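Local coordinates for periplasmic binding protein (Veillonella parvula, PDB 4OVK), which probably captures a solute outside the cytoplasmic membrane and delivers it to an ABC transporter, although its ligand is not established, at residues V25-E30 against P124-K129; I31-I36 against K54-H59; Y46-S51 against K145-P150; G139-G144 against Q152-I157. All blocks are in the same frame, centred on the assembly; numbering follows the deposited sequence.

Contact 1: residues V25-E30 against P124-K129; sequences VSMKKE and PAVSIK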
loop_
_atom_site.group_PDB
_atom_site.type_symbol
_atom_site.label_atom_id
_atom_site.label_comp_id
_atom_site.label_asym_id
_atom_site.label_seq_id
_atom_site.Cartn_x
_atom_site.Cartn_y
_atom_site.Cartn_z
ATOM N N VAL A 25 4.662 24.557 10.057
ATOM C CA VAL A 25 4.198 24.019 11.328
ATOM C C VAL A 25 5.348 23.994 12.325
ATOM O O VAL A 25 6.369 23.344 12.077
ATOM C CB VAL A 25 3.683 22.566 11.178
ATOM C CG1 VAL A 25 3.164 22.050 12.513
ATOM C CG2 VAL A 25 2.610 22.468 10.102
ATOM N N SER A 26 5.186 24.702 13.443
ATOM C CA SER A 26 6.155 24.670 14.541
ATOM C C SER A 26 5.917 23.469 15.433
ATOM O O SER A 26 4.779 23.124 15.701
ATOM C CB SER A 26 6.041 25.932 15.394
ATOM O OG SER A 26 6.423 27.050 14.644
HETATM N N MSE A 27 7.002 22.854 15.899
HETATM C CA MSE A 27 6.936 21.674 16.758
HETATM C C MSE A 27 8.239 21.557 17.499
HETATM O O MSE A 27 9.205 22.262 17.192
HETATM C CB MSE A 27 6.632 20.420 15.920
HETATM C CG MSE A 27 7.769 20.082 14.948
HETATM SE SE MSE A 27 7.284 18.583 13.778
HETATM C CE MSE A 27 5.896 19.522 12.759
ATOM N N LYS A 28 8.297 20.664 18.479
ATOM C CA LYS A 28 9.538 20.419 19.207
ATOM C C LYS A 28 10.610 19.912 18.246
ATOM O O LYS A 28 10.317 19.187 17.292
ATOM C CB LYS A 28 9.327 19.415 20.339
ATOM C CG LYS A 28 8.443 19.948 21.450
ATOM C CD LYS A 28 8.106 18.895 22.491
ATOM C CE LYS A 28 7.422 19.562 23.677
ATOM N NZ LYS A 28 6.542 18.649 24.450
ATOM N N LYS A 29 11.853 20.303 18.496
ATOM C CA LYS A 29 12.984 19.862 17.686
ATOM C C LYS A 29 13.107 18.339 17.762
ATOM O O LYS A 29 13.331 17.673 16.746
ATOM C CB LYS A 29 14.274 20.551 18.160
ATOM C CG LYS A 29 15.478 20.324 17.255
ATOM C CD LYS A 29 16.440 21.511 17.279
ATOM C CE LYS A 29 17.130 21.682 18.624
ATOM N NZ LYS A 29 18.316 20.791 18.771
ATOM N N GLU A 30 12.928 17.809 18.966
ATOM C CA GLU A 30 12.955 16.373 19.240
ATOM C C GLU A 30 11.521 15.844 19.356
ATOM O O GLU A 30 10.811 16.134 20.321
ATOM C CB GLU A 30 13.727 16.127 20.536
ATOM C CG GLU A 30 13.619 14.733 21.129
ATOM C CD GLU A 30 14.274 13.659 20.283
ATOM O OE1 GLU A 30 15.139 13.993 19.441
ATOM O OE2 GLU A 30 13.925 12.473 20.473
ATOM N N PRO A 124 0.796 20.326 17.512
ATOM C CA PRO A 124 1.142 20.504 16.097
ATOM C C PRO A 124 0.532 19.423 15.225
ATOM O O PRO A 124 0.400 18.272 15.656
ATOM C CB PRO A 124 2.668 20.402 16.094
ATOM C CG PRO A 124 3.068 20.825 17.479
ATOM C CD PRO A 124 2.003 20.245 18.362
ATOM N N ALA A 125 0.166 19.803 14.016
ATOM C CA ALA A 125 -0.411 18.883 13.039
ATOM C C ALA A 125 0.155 19.180 11.656
ATOM O O ALA A 125 0.289 20.349 11.271
ATOM C CB ALA A 125 -1.914 19.014 13.029
ATOM N N VAL A 126 0.475 18.120 10.919
ATOM C CA VAL A 126 0.984 18.248 9.560
ATOM C C VAL A 126 0.041 17.545 8.623
ATOM O O VAL A 126 -0.424 16.428 8.907
ATOM C CB VAL A 126 2.430 17.727 9.380
ATOM C CG1 VAL A 126 3.415 18.595 10.171
ATOM C CG2 VAL A 126 2.575 16.282 9.782
ATOM N N SER A 127 -0.238 18.208 7.505
ATOM C CA SER A 127 -1.198 17.705 6.541
ATOM C C SER A 127 -0.461 17.026 5.403
ATOM O O SER A 127 0.513 17.564 4.879
ATOM C CB SER A 127 -2.075 18.839 6.013
ATOM O OG SER A 127 -2.854 19.416 7.064
ATOM N N ILE A 128 -0.920 15.835 5.035
ATOM C CA ILE A 128 -0.411 15.155 3.861
ATOM C C ILE A 128 -1.525 14.958 2.814
ATOM O O ILE A 128 -2.676 15.341 3.044
ATOM C CB ILE A 128 0.226 13.806 4.234
ATOM C CG1 ILE A 128 -0.792 12.883 4.901
ATOM C CG2 ILE A 128 1.432 14.006 5.144
ATOM C CD1 ILE A 128 -0.337 11.454 4.852
ATOM N N LYS A 129 -1.163 14.367 1.676
ATOM C CA LYS A 129 -2.076 14.155 0.541
ATOM C C LYS A 129 -2.194 12.688 0.139
ATOM O O LYS A 129 -1.356 11.867 0.518
ATOM C CB LYS A 129 -1.582 14.914 -0.680
ATOM C CG LYS A 129 -1.495 16.421 -0.522
ATOM C CD LYS A 129 -1.445 17.067 -1.902
ATOM C CE LYS A 129 -0.906 18.484 -1.848
ATOM N NZ LYS A 129 -1.706 19.347 -0.935
#
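Strand 25-28 passes strand 125-128 with 7.7 Å between their axes and 128° between their directions, Met-27 and Pro-124 being nearest, and no backbone hydrogen bond joins them. The first strand belongs to a two-stranded antiparallel sheet with strand 14-18, and the second is an outermost strand of the parallel four-stranded sheet in the N-terminal half of this periplasmic binding protein. The contact is therefore one of apolar side chains between two separate sheets. Val-25 stands over the Pro-124 to Val-126 backbone with both methyls turned to it: CG1 meets CB of Pro-124 at 4.0 Å, while CG2 rests 3.4 Å from the carbonyl O of Ala-125 and also touches CG1 of Val-126. An alanine in place of Val-25 would probably leave a gap beside Pro-124 CB and the Ala-125 carbonyl and give Val-126 CG1 looser cover from the small sheet. The ring of Pro-124 lies against the other strand, its CG 3.4 Å from the backbone O of Ser-26 and 3.9 Å from CB of Met-27. Ile-146 of helix 133-147 packs on both Met-27 and Val-126. Met-27, a selenomethionine here, crosses Val-126 at about a right angle; its chain bends at the last torsion (chi3 68°), which places CE 3.7 Å from CG1 of Val-126.

Contact 2: residues I31-I36 against K54-H59; sequences INRIAI and KIVGIH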
loop_
_atom_site.group_PDB
_atom_site.type_symbol
_atom_site.label_atom_id
_atom_site.label_comp_id
_atom_site.label_asym_id
_atom_site.label_seq_id
_atom_site.Cartn_x
_atom_site.Cartn_y
_atom_site.Cartn_z
ATOM N N ILE A 31 11.107 15.060 18.363
ATOM C CA ILE A 31 9.758 14.495 18.307
ATOM C C ILE A 31 9.836 13.081 18.825
ATOM O O ILE A 31 10.601 12.271 18.309
ATOM C CB ILE A 31 9.194 14.541 16.880
ATOM C CG1 ILE A 31 9.007 16.014 16.433
ATOM C CG2 ILE A 31 7.895 13.754 16.754
ATOM C CD1 ILE A 31 7.888 16.773 17.136
ATOM N N ASN A 32 9.089 12.808 19.889
ATOM C CA ASN A 32 9.117 11.502 20.524
ATOM C C ASN A 32 7.771 10.775 20.504
ATOM O O ASN A 32 7.741 9.594 20.747
ATOM C CB ASN A 32 9.622 11.646 21.958
ATOM C CG ASN A 32 10.187 10.351 22.523
ATOM O OD1 ASN A 32 10.971 9.637 21.862
ATOM N ND2 ASN A 32 9.820 10.051 23.773
ATOM N N ARG A 33 6.681 11.492 20.219
ATOM C CA ARG A 33 5.320 10.956 20.274
ATOM C C ARG A 33 4.539 11.435 19.048
ATOM O O ARG A 33 4.301 12.646 18.869
ATOM C CB ARG A 33 4.610 11.397 21.552
ATOM C CG ARG A 33 5.232 10.883 22.837
ATOM C CD ARG A 33 4.542 11.454 24.073
ATOM N NE ARG A 33 3.147 11.031 24.209
ATOM C CZ ARG A 33 2.749 9.856 24.694
ATOM N NH1 ARG A 33 3.638 8.943 25.099
ATOM N NH2 ARG A 33 1.443 9.577 24.768
ATOM N N ILE A 34 4.162 10.483 18.198
ATOM C CA ILE A 34 3.453 10.797 16.975
ATOM C C ILE A 34 2.135 10.061 16.900
ATOM O O ILE A 34 2.067 8.859 17.185
ATOM C CB ILE A 34 4.282 10.432 15.741
ATOM C CG1 ILE A 34 5.598 11.202 15.762
ATOM C CG2 ILE A 34 3.483 10.726 14.479
ATOM C CD1 ILE A 34 6.646 10.610 14.846
ATOM N N ALA A 35 1.084 10.794 16.530
ATOM C CA ALA A 35 -0.222 10.185 16.254
ATOM C C ALA A 35 -0.539 10.329 14.763
ATOM O O ALA A 35 -0.203 11.342 14.141
ATOM C CB ALA A 35 -1.316 10.814 17.090
ATOM N N ILE A 36 -1.201 9.315 14.201
ATOM C CA ILE A 36 -1.351 9.211 12.762
ATOM C C ILE A 36 -2.792 8.916 12.387
ATOM O O ILE A 36 -3.313 7.855 12.695
ATOM C CB ILE A 36 -0.412 8.122 12.197
ATOM C CG1 ILE A 36 1.022 8.372 12.649
ATOM C CG2 ILE A 36 -0.500 8.066 10.672
ATOM C CD1 ILE A 36 1.858 7.145 12.829
ATOM N N LYS A 54 8.113 5.512 18.517
ATOM C CA LYS A 54 7.565 6.859 18.718
ATOM C C LYS A 54 6.077 6.994 18.412
ATOM O O LYS A 54 5.516 8.076 18.547
ATOM C CB LYS A 54 8.362 7.874 17.893
ATOM C CG LYS A 54 9.821 7.970 18.310
ATOM C CD LYS A 54 10.584 9.076 17.602
ATOM C CE LYS A 54 11.907 9.382 18.308
ATOM N NZ LYS A 54 12.598 10.587 17.750
ATOM N N ILE A 55 5.431 5.894 17.999
ATOM C CA ILE A 55 4.053 5.947 17.572
ATOM C C ILE A 55 3.157 5.811 18.789
ATOM O O ILE A 55 3.283 4.867 19.544
ATOM C CB ILE A 55 3.736 4.845 16.544
ATOM C CG1 ILE A 55 4.623 5.021 15.308
ATOM C CG2 ILE A 55 2.256 4.886 16.167
ATOM C CD1 ILE A 55 4.487 3.918 14.278
ATOM N N VAL A 56 2.279 6.777 18.997
ATOM C CA VAL A 56 1.382 6.761 20.177
ATOM C C VAL A 56 -0.103 6.759 19.835
ATOM O O VAL A 56 -0.938 6.643 20.722
ATOM C CB VAL A 56 1.664 7.935 21.137
ATOM C CG1 VAL A 56 3.114 7.885 21.608
ATOM C CG2 VAL A 56 1.334 9.286 20.502
ATOM N N GLY A 57 -0.444 6.883 18.557
ATOM C CA GLY A 57 -1.820 6.787 18.138
ATOM C C GLY A 57 -1.937 6.440 16.674
ATOM O O GLY A 57 -1.244 7.019 15.832
ATOM N N ILE A 58 -2.809 5.479 16.381
ATOM C CA ILE A 58 -3.078 5.050 15.015
ATOM C C ILE A 58 -4.572 4.887 14.740
ATOM O O ILE A 58 -5.401 4.795 15.656
ATOM C CB ILE A 58 -2.330 3.722 14.699
ATOM C CG1 ILE A 58 -2.965 2.510 15.414
ATOM C CG2 ILE A 58 -0.864 3.852 15.076
ATOM C CD1 ILE A 58 -2.281 1.183 15.074
ATOM N N HIS A 59 -4.925 4.866 13.467
ATOM C CA HIS A 59 -6.305 4.692 13.071
ATOM C C HIS A 59 -6.743 3.244 13.391
ATOM O O HIS A 59 -5.946 2.295 13.258
ATOM C CB HIS A 59 -6.432 5.015 11.588
ATOM C CG HIS A 59 -7.830 5.129 11.101
ATOM N ND1 HIS A 59 -8.648 4.033 10.921
ATOM C CD2 HIS A 59 -8.549 6.206 10.705
ATOM C CE1 HIS A 59 -9.822 4.437 10.472
ATOM N NE2 HIS A 59 -9.783 5.748 10.326
HETATM O O HOH W 1 -2.955 5.498 11.148
#
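A beta-alpha-beta unit, strand 34-36, helix 41-49 and strand 55-57, brings Ile-34 and Ala-35 alongside Ile-55 and Gly-57 as parallel neighbours. The register slips by one residue between the two pairs, a beta bulge at Val-56. Ile-34 O spans the bulge, accepting a straight bond from Val-56 N (2.8 Å, 178°) and a weak one from Gly-57 N. Ile-34 N to Lys-54 O and Ile-36 N to Gly-57 O, each 2.8 Å, complete the ladder; the latter donor stands above the carbonyl plane. Any CB on Gly-57 would lie tight against Ala-35 CB. At the Lys-54 end of the ladder Lys-54 stretches its extended chain past Asn-32, and NZ bonds to Ile-31 O (2.7 Å) nearly along the C=O axis. Val-56 CG1 sits over the centre of one face of the Arg-33 guanidinium, 3.6 Å above its plane, while NE and NH2 of Arg-33 bond to the carbonyls of Lys-101 and Leu-100, which fixes the group's rotation. At the other end a water bridges Ile-36 O (2.8 Å) and His-59 N (3.1 Å), and the His-59 ring caps the next helix through ND1 to Ser-61 N. Strand 34-36 is flanked in the sheet by strands 55-57 and 104-108; Ile-36 packs on Trp-41 and Val-45 of helix 41-49, and Ile-31 packs on Ile-146 of helix 133-147.

Contact 3: residues Y46-S51 against K145-P150; sequences YAVDGS and KILDKP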
loop_
_atom_site.group_PDB
_atom_site.type_symbol
_atom_site.label_atom_id
_atom_site.label_comp_id
_atom_site.label_asym_id
_atom_site.label_seq_id
_atom_site.Cartn_x
_atom_site.Cartn_y
_atom_site.Cartn_z
ATOM N N TYR A 46 6.542 3.952 10.500
ATOM C CA TYR A 46 7.388 2.846 10.935
ATOM C C TYR A 46 8.603 2.675 9.996
ATOM O O TYR A 46 9.730 2.517 10.448
ATOM C CB TYR A 46 6.585 1.536 11.041
ATOM C CG TYR A 46 7.474 0.360 11.279
ATOM C CD1 TYR A 46 7.878 0.021 12.556
ATOM C CD2 TYR A 46 7.958 -0.387 10.219
ATOM C CE1 TYR A 46 8.729 -1.047 12.779
ATOM C CE2 TYR A 46 8.796 -1.467 10.427
ATOM C CZ TYR A 46 9.184 -1.787 11.700
ATOM O OH TYR A 46 10.038 -2.846 11.907
ATOM N N ALA A 47 8.364 2.693 8.691
ATOM C CA ALA A 47 9.417 2.496 7.716
ATOM C C ALA A 47 10.484 3.596 7.780
ATOM O O ALA A 47 11.668 3.312 7.719
ATOM C CB ALA A 47 8.821 2.428 6.327
ATOM N N VAL A 48 10.059 4.846 7.910
ATOM C CA VAL A 48 11.003 5.952 7.957
ATOM C C VAL A 48 11.826 5.920 9.250
ATOM O O VAL A 48 13.033 6.120 9.210
ATOM C CB VAL A 48 10.284 7.310 7.800
ATOM C CG1 VAL A 48 11.280 8.455 7.923
ATOM C CG2 VAL A 48 9.570 7.374 6.459
ATOM N N ASP A 49 11.179 5.644 10.382
ATOM C CA ASP A 49 11.881 5.607 11.659
ATOM C C ASP A 49 12.602 4.286 11.881
ATOM O O ASP A 49 13.402 4.179 12.801
ATOM C CB ASP A 49 10.911 5.869 12.829
ATOM C CG ASP A 49 11.584 6.551 14.009
ATOM O OD1 ASP A 49 12.588 7.288 13.808
ATOM O OD2 ASP A 49 11.099 6.346 15.146
ATOM N N GLY A 50 12.303 3.275 11.062
ATOM C CA GLY A 50 12.818 1.917 11.268
ATOM C C GLY A 50 12.412 1.336 12.610
ATOM O O GLY A 50 13.104 0.492 13.167
ATOM N N SER A 51 11.257 1.765 13.113
ATOM C CA SER A 51 10.882 1.503 14.489
ATOM C C SER A 51 9.465 1.981 14.727
ATOM O O SER A 51 9.024 2.951 14.116
ATOM C CB SER A 51 11.842 2.244 15.436
ATOM O OG SER A 51 11.397 2.209 16.765
ATOM N N LYS A 145 12.056 14.852 8.088
ATOM C CA LYS A 145 12.332 16.109 8.793
ATOM C C LYS A 145 11.712 16.081 10.188
ATOM O O LYS A 145 12.327 16.499 11.154
ATOM C CB LYS A 145 11.790 17.292 8.003
ATOM C CG LYS A 145 12.588 17.558 6.742
ATOM C CD LYS A 145 12.471 18.994 6.270
ATOM C CE LYS A 145 13.336 19.228 5.038
ATOM N NZ LYS A 145 13.006 18.271 3.951
ATOM N N ILE A 146 10.504 15.554 10.288
ATOM C CA ILE A 146 9.829 15.436 11.587
ATOM C C ILE A 146 10.603 14.525 12.546
ATOM O O ILE A 146 10.844 14.874 13.706
ATOM C CB ILE A 146 8.391 14.935 11.403
ATOM C CG1 ILE A 146 7.563 16.030 10.717
ATOM C CG2 ILE A 146 7.778 14.523 12.745
ATOM C CD1 ILE A 146 6.215 15.578 10.227
ATOM N N LEU A 147 11.006 13.369 12.037
ATOM C CA LEU A 147 11.662 12.343 12.836
ATOM C C LEU A 147 13.176 12.512 12.959
ATOM O O LEU A 147 13.815 11.719 13.638
ATOM C CB LEU A 147 11.377 10.974 12.212
ATOM C CG LEU A 147 9.916 10.545 12.213
ATOM C CD1 LEU A 147 9.700 9.383 11.250
ATOM C CD2 LEU A 147 9.538 10.197 13.632
ATOM N N ASP A 148 13.749 13.527 12.302
ATOM C CA ASP A 148 15.201 13.667 12.157
ATOM C C ASP A 148 15.855 12.380 11.643
ATOM O O ASP A 148 16.848 11.901 12.204
ATOM C CB ASP A 148 15.839 14.137 13.466
ATOM C CG ASP A 148 15.564 15.594 13.737
ATOM O OD1 ASP A 148 15.978 16.432 12.910
ATOM O OD2 ASP A 148 14.941 15.912 14.765
ATOM N N LYS A 149 15.274 11.830 10.574
ATOM C CA LYS A 149 15.826 10.665 9.900
ATOM C C LYS A 149 15.928 10.957 8.402
ATOM O O LYS A 149 15.321 10.256 7.589
ATOM C CB LYS A 149 14.932 9.436 10.132
ATOM C CG LYS A 149 14.812 8.971 11.572
ATOM C CD LYS A 149 16.138 8.492 12.115
ATOM C CE LYS A 149 15.984 7.795 13.457
ATOM N NZ LYS A 149 15.276 6.491 13.335
ATOM N N PRO A 150 16.682 12.005 8.027
ATOM C CA PRO A 150 16.684 12.371 6.597
ATOM C C PRO A 150 17.376 11.353 5.702
ATOM O O PRO A 150 16.994 11.183 4.546
ATOM C CB PRO A 150 17.402 13.733 6.583
ATOM C CG PRO A 150 18.243 13.728 7.818
ATOM C CD PRO A 150 17.428 12.989 8.843
HETATM O O HOH W 2 15.371 5.415 10.573
HETATM O O HOH W 3 13.248 9.477 15.227
#
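Val-48 and Asp-49 meet Leu-147 in the close-packed half of this contact, whereas on the other side Asp-49 and Lys-149 pair amid ordered water. In the apolar half a single methyl does most of the work: CD1 of Leu-147 presses on CG1 of Val-48 at 3.8 Å and on CB of Asp-49 at 4.0 Å, the side chains passing at a slant. Both segments are helix ends. Helix 41-49 finishes in a Schellman motif, with Ser-51 N bonded to Tyr-46 O, a weaker bond from Gly-50 N to Ala-47 O, and positive phi at Gly-50; helix 133-147 likewise turns off at Asp-148, also with positive phi. Lys-149, just beyond that turn, folds back toward Asp-49. The chain bends at chi2 (-64°), which turns CD back, and again at chi4 (69°), which places NZ 2.8 Å from OD1 of Asp-49 in a salt bridge; NZ lies above the carboxylate plane. Placed at the C-terminal end of helix 41-49, the ammonium is probably also favoured by the helix dipole. An alanine in place of Lys-149 would probably leave Asp-49 OD1 without this counter-charge and the water on Val-48 O without its second partner. That water bridges NZ (3.0 Å) and Val-48 O (2.8 Å). On the polar side a second water donates to both OD1 of Asp-49 (2.7 Å) and O of Leu-147 (2.8 Å).

Contact 4: residues G139-G144 against Q152-I157; sequences GIRLLG and QAEALI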
loop_
_atom_site.group_PDB
_atom_site.type_symbol
_atom_site.label_atom_id
_atom_site.label_comp_id
_atom_site.label_asym_id
_atom_site.label_seq_id
_atom_site.Cartn_x
_atom_site.Cartn_y
_atom_site.Cartn_z
ATOM N N GLY A 139 5.588 12.852 1.237
ATOM C CA GLY A 139 5.232 12.552 2.628
ATOM C C GLY A 139 6.381 11.905 3.390
ATOM O O GLY A 139 6.634 12.224 4.552
ATOM N N ILE A 140 7.107 11.013 2.727
ATOM C CA ILE A 140 8.282 10.402 3.348
ATOM C C ILE A 140 9.342 11.459 3.692
ATOM O O ILE A 140 9.955 11.424 4.764
ATOM C CB ILE A 140 8.857 9.294 2.455
ATOM C CG1 ILE A 140 7.921 8.088 2.504
ATOM C CG2 ILE A 140 10.252 8.911 2.903
ATOM C CD1 ILE A 140 8.154 7.093 1.392
ATOM N N ARG A 141 9.541 12.406 2.783
ATOM C CA ARG A 141 10.550 13.442 2.977
ATOM C C ARG A 141 10.184 14.284 4.197
ATOM O O ARG A 141 11.037 14.580 5.050
ATOM C CB ARG A 141 10.686 14.290 1.720
ATOM C CG ARG A 141 11.806 15.322 1.799
ATOM C CD ARG A 141 12.143 15.868 0.429
ATOM N NE ARG A 141 12.899 14.912 -0.375
ATOM C CZ ARG A 141 12.769 14.740 -1.688
ATOM N NH1 ARG A 141 13.518 13.837 -2.304
ATOM N NH2 ARG A 141 11.893 15.445 -2.398
ATOM N N LEU A 142 8.903 14.639 4.280
ATOM C CA LEU A 142 8.363 15.359 5.428
ATOM C C LEU A 142 8.581 14.580 6.726
ATOM O O LEU A 142 9.053 15.147 7.727
ATOM C CB LEU A 142 6.872 15.658 5.196
ATOM C CG LEU A 142 6.027 16.221 6.351
ATOM C CD1 LEU A 142 6.536 17.577 6.790
ATOM C CD2 LEU A 142 4.575 16.341 5.939
ATOM N N LEU A 143 8.247 13.285 6.730
ATOM C CA LEU A 143 8.482 12.454 7.912
ATOM C C LEU A 143 9.955 12.432 8.328
ATOM O O LEU A 143 10.273 12.406 9.517
ATOM C CB LEU A 143 7.972 11.035 7.680
ATOM C CG LEU A 143 6.455 10.911 7.683
ATOM C CD1 LEU A 143 6.087 9.488 7.272
ATOM C CD2 LEU A 143 5.873 11.272 9.042
ATOM N N GLY A 144 10.851 12.424 7.350
ATOM C CA GLY A 144 12.276 12.480 7.625
ATOM C C GLY A 144 12.682 13.722 8.401
ATOM O O GLY A 144 13.527 13.659 9.280
ATOM N N GLN A 152 17.427 7.960 6.094
ATOM C CA GLN A 152 16.509 6.852 5.833
ATOM C C GLN A 152 15.397 7.308 4.886
ATOM O O GLN A 152 15.045 6.588 3.966
ATOM C CB GLN A 152 15.917 6.250 7.115
ATOM C CG GLN A 152 14.969 5.072 6.850
ATOM C CD GLN A 152 15.433 3.726 7.385
ATOM O OE1 GLN A 152 16.607 3.380 7.308
ATOM N NE2 GLN A 152 14.487 2.941 7.901
ATOM N N ALA A 153 14.875 8.515 5.088
ATOM C CA ALA A 153 13.818 9.035 4.223
ATOM C C ALA A 153 14.320 9.148 2.788
ATOM O O ALA A 153 13.668 8.651 1.852
ATOM C CB ALA A 153 13.306 10.383 4.743
ATOM N N GLU A 154 15.491 9.755 2.602
ATOM C CA GLU A 154 16.048 9.857 1.244
ATOM C C GLU A 154 16.411 8.487 0.658
ATOM O O GLU A 154 16.278 8.297 -0.542
ATOM C CB GLU A 154 17.233 10.821 1.179
ATOM C CG GLU A 154 16.870 12.290 1.420
ATOM C CD GLU A 154 15.792 12.859 0.486
ATOM O OE1 GLU A 154 15.657 12.410 -0.676
ATOM O OE2 GLU A 154 15.078 13.789 0.920
ATOM N N ALA A 155 16.855 7.537 1.481
ATOM C CA ALA A 155 17.128 6.185 0.972
ATOM C C ALA A 155 15.847 5.520 0.450
ATOM O O ALA A 155 15.861 4.866 -0.583
ATOM C CB ALA A 155 17.800 5.331 2.030
ATOM N N LEU A 156 14.735 5.719 1.155
ATOM C CA LEU A 156 13.432 5.204 0.716
ATOM C C LEU A 156 12.981 5.897 -0.572
ATOM O O LEU A 156 12.494 5.262 -1.484
ATOM C CB LEU A 156 12.366 5.393 1.808
ATOM C CG LEU A 156 12.455 4.442 2.994
ATOM C CD1 LEU A 156 11.635 4.945 4.179
ATOM C CD2 LEU A 156 12.032 3.022 2.607
ATOM N N ILE A 157 13.163 7.208 -0.651
ATOM C CA ILE A 157 12.739 7.945 -1.831
ATOM C C ILE A 157 13.580 7.539 -3.037
ATOM O O ILE A 157 13.032 7.346 -4.129
ATOM C CB ILE A 157 12.806 9.461 -1.603
ATOM C CG1 ILE A 157 11.747 9.870 -0.568
ATOM C CG2 ILE A 157 12.570 10.217 -2.906
ATOM C CD1 ILE A 157 12.045 11.198 0.100
#
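The guanidinium of Arg-141 and the carboxylate of Glu-154 lie nearly coplanar, 11° apart, and meet edge to edge, with no atom of 152-157 squarely over a face of the guanidinium. Arg-141 grips side-on: NE donates to OE2 of Glu-154 at 2.8 Å and NH1 to OE1 at 3.0 Å, each oxygen offering its syn lone pair, so two bonds hold both groups flat and fix their rotation. A bend at chi3 (-75°) places NE for this grip. CG2 of Ile-157 approaches NH1 obliquely at 3.8 Å, and CD1 of the same residue touches CB of Arg-141, so Ile-157 lines the aliphatic part of Arg-141 as well as its tip. Lys-161 NZ lies close to NH1, a like charge that the Glu-154 carboxylate probably offsets. The two helices form an antiparallel alpha-alpha hairpin, 8.5 Å between axes at 166°. Ala-153 fits closely into the opposite helix, its CB 3.5 Å from Ile-140 O and 3.7 Å from CA of Gly-144. Any CB on Gly-144 would clash with that methyl, so the glycine is what permits the approach. Ile-140 CG2 reaches across to CB of Ala-153 and to CG1 of Ile-157, each 3.9 Å away. Helix 150-170 leads from the first parallel sheet to the second, consistent with the long helix that joins the lobes in this family. Ile-140 continues onto Ile-44 and Val-48 of helix 41-49, and Leu-156 onto Phe-313 and Phe-317 of helix 306-318.

How the contacts relate
All four contacts lie in the N-terminal half, around one parallel four-stranded sheet. Contact 1 sits at its outer strand 125-128 and contact 2 pairs its other outer strand 55-57 with strand 34-36; their centres are about 12 Å apart. Contacts 3 and 4 share helix 133-147 and are closer, about 7 Å between centres, whereas contacts 2 and 4 are about 17 Å apart and do not touch. Along the chain contact 2 falls within the span of contact 1, while contact 3 crosses contacts 1, 2 and 4. Helix 133-147 thus joins the small N-terminal sheet and the beta-alpha-beta unit to the start of helix 150-170, which probably leads on to the second lobe.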